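Local coordinates for CIR protein (Plasmodium chabaudi chabaudi, PDB 6ZYV) that is of unknown function but belongs to the PIR variant antigen family of malaria parasites, associated with infected red blood cells, at residues 54-59 and 111-116. The protein carries 5 engineered substitutions. Residues are numbered along the deposited sequence; the frame is centred on the assembly and turned at random.
Sequences TNNDKI and KNFYTN
Phe113 reaches from helix 110-118 to the N-terminal end of helix 55-71 and touches Ile59 and Asn56. With CG anti to the backbone N (chi1 -174°), the ring is carried out from its own helix. CE1, CE2 and CZ, the far atoms of the ring, make the contact.

The apolar part is a single pair of side chains. Ile59 CG2 lies 3.6 Å from Phe113 CZ and 3.8 Å from Phe113 CE1, in an oblique approach to the ring. Leu95 of helix 81-101 touches both Ile59 and Phe113, and Leu99 also touches Phe113.

The polar group meets the ring at its edge. Asn56 OD1 lies in the ring plane, 3.5 Å from Phe113 CE2. The amide plane stands nearly upright to the ring, at 82°. The backbone Asn56 O is also near, 3.8 Å from Phe113 CZ. No hydrogen bond joins the two segments. His117, one turn after Phe113, also touches Asn56.

Within 54-59, Thr54 is the N-cap. Its OG1 accepts a weak hydrogen bond from Asp57 N at 3.3 Å.

The contact's centre is about 17 Å from the centre of the chain, yet Phe113 and Ile59 are buried. It is an aromatic residue of one helix packed against the N-terminal end of another, with helix 81-101 adding Leu95 and Leu99 to the apolar cluster in this mainly helical, strand-free PIR ectodomain.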
# COMPACT_ATOMS: atom_id res chain seq x y z
N THR A 54 -8.16 -10.29 -18.63
CA THR A 54 -9.16 -9.93 -17.63
C THR A 54 -8.66 -8.89 -16.62
O THR A 54 -7.45 -8.64 -16.53
CB THR A 54 -9.72 -11.20 -16.95
OG1 THR A 54 -8.75 -11.74 -16.06
CG2 THR A 54 -10.17 -12.26 -17.95
N ASN A 55 -9.60 -8.28 -15.88
CA ASN A 55 -9.35 -7.32 -14.81
C ASN A 55 -8.59 -7.99 -13.67
O ASN A 55 -7.71 -7.36 -13.08
CB ASN A 55 -10.68 -6.78 -14.28
CG ASN A 55 -11.38 -5.87 -15.24
OD1 ASN A 55 -10.74 -5.25 -16.10
ND2 ASN A 55 -12.70 -5.76 -15.11
N ASN A 56 -8.90 -9.26 -13.37
CA ASN A 56 -8.23 -10.02 -12.33
C ASN A 56 -6.78 -10.26 -12.70
O ASN A 56 -5.92 -10.25 -11.82
CB ASN A 56 -8.94 -11.34 -12.10
CG ASN A 56 -10.29 -11.21 -11.42
OD1 ASN A 56 -10.63 -10.19 -10.83
ND2 ASN A 56 -11.08 -12.26 -11.50
N ASP A 57 -6.49 -10.48 -14.01
CA ASP A 57 -5.14 -10.68 -14.53
C ASP A 57 -4.32 -9.40 -14.34
O ASP A 57 -3.17 -9.47 -13.94
CB ASP A 57 -5.16 -11.03 -16.04
CG ASP A 57 -5.57 -12.45 -16.38
OD1 ASP A 57 -5.97 -13.19 -15.46
OD2 ASP A 57 -5.50 -12.82 -17.59
N LYS A 58 -4.91 -8.24 -14.62
CA LYS A 58 -4.25 -6.95 -14.48
C LYS A 58 -3.94 -6.63 -13.01
O LYS A 58 -2.86 -6.12 -12.71
CB LYS A 58 -5.11 -5.83 -15.11
CG LYS A 58 -5.29 -5.97 -16.61
CD LYS A 58 -6.30 -4.95 -17.15
CE LYS A 58 -6.67 -5.25 -18.58
NZ LYS A 58 -8.13 -5.06 -18.84
N ILE A 59 -4.90 -6.92 -12.10
CA ILE A 59 -4.72 -6.69 -10.66
C ILE A 59 -3.63 -7.60 -10.14
O ILE A 59 -2.77 -7.16 -9.39
CB ILE A 59 -6.05 -6.90 -9.88
CG1 ILE A 59 -7.08 -5.83 -10.26
CG2 ILE A 59 -5.81 -6.87 -8.37
CD1 ILE A 59 -8.53 -6.21 -9.88
N LYS A 111 -8.92 -13.30 0.55
CA LYS A 111 -8.22 -14.59 0.70
C LYS A 111 -8.40 -15.46 -0.55
O LYS A 111 -7.43 -15.98 -1.08
CB LYS A 111 -8.70 -15.33 1.97
CG LYS A 111 -7.86 -16.57 2.31
CD LYS A 111 -8.00 -16.97 3.79
CE LYS A 111 -7.05 -18.12 4.13
NZ LYS A 111 -7.22 -18.61 5.53
N ASN A 112 -9.63 -15.52 -1.06
CA ASN A 112 -9.97 -16.25 -2.27
C ASN A 112 -9.25 -15.69 -3.51
O ASN A 112 -8.69 -16.45 -4.28
CB ASN A 112 -11.50 -16.26 -2.46
CG ASN A 112 -11.95 -17.00 -3.68
OD1 ASN A 112 -12.24 -16.40 -4.72
ND2 ASN A 112 -11.98 -18.34 -3.60
N PHE A 113 -9.25 -14.36 -3.69
CA PHE A 113 -8.55 -13.70 -4.79
C PHE A 113 -7.04 -14.01 -4.74
O PHE A 113 -6.45 -14.25 -5.77
CB PHE A 113 -8.79 -12.17 -4.77
CG PHE A 113 -8.20 -11.45 -5.96
CD1 PHE A 113 -6.88 -11.02 -5.95
CD2 PHE A 113 -8.95 -11.22 -7.10
CE1 PHE A 113 -6.32 -10.42 -7.06
CE2 PHE A 113 -8.40 -10.60 -8.21
CZ PHE A 113 -7.08 -10.23 -8.19
N TYR A 114 -6.42 -13.97 -3.55
CA TYR A 114 -4.98 -14.23 -3.43
C TYR A 114 -4.64 -15.65 -3.89
O TYR A 114 -3.73 -15.82 -4.70
CB TYR A 114 -4.50 -14.04 -1.97
CG TYR A 114 -3.04 -13.65 -1.88
CD1 TYR A 114 -2.03 -14.62 -1.91
CD2 TYR A 114 -2.65 -12.33 -1.77
CE1 TYR A 114 -0.69 -14.26 -1.82
CE2 TYR A 114 -1.32 -11.97 -1.67
CZ TYR A 114 -0.34 -12.93 -1.73
OH TYR A 114 0.98 -12.54 -1.63
N THR A 115 -5.37 -16.65 -3.40
CA THR A 115 -5.12 -18.05 -3.76
C THR A 115 -5.45 -18.33 -5.23
O THR A 115 -4.69 -19.02 -5.90
CB THR A 115 -5.95 -18.97 -2.83
OG1 THR A 115 -5.56 -18.84 -1.46
CG2 THR A 115 -5.95 -20.42 -3.27
N ASN A 116 -6.57 -17.81 -5.73
CA ASN A 116 -7.00 -18.10 -7.09
C ASN A 116 -6.45 -17.20 -8.19
O ASN A 116 -6.59 -17.56 -9.35
CB ASN A 116 -8.52 -18.11 -7.19
CG ASN A 116 -9.17 -19.21 -6.39
OD1 ASN A 116 -10.17 -19.00 -5.70
ND2 ASN A 116 -8.61 -20.41 -6.45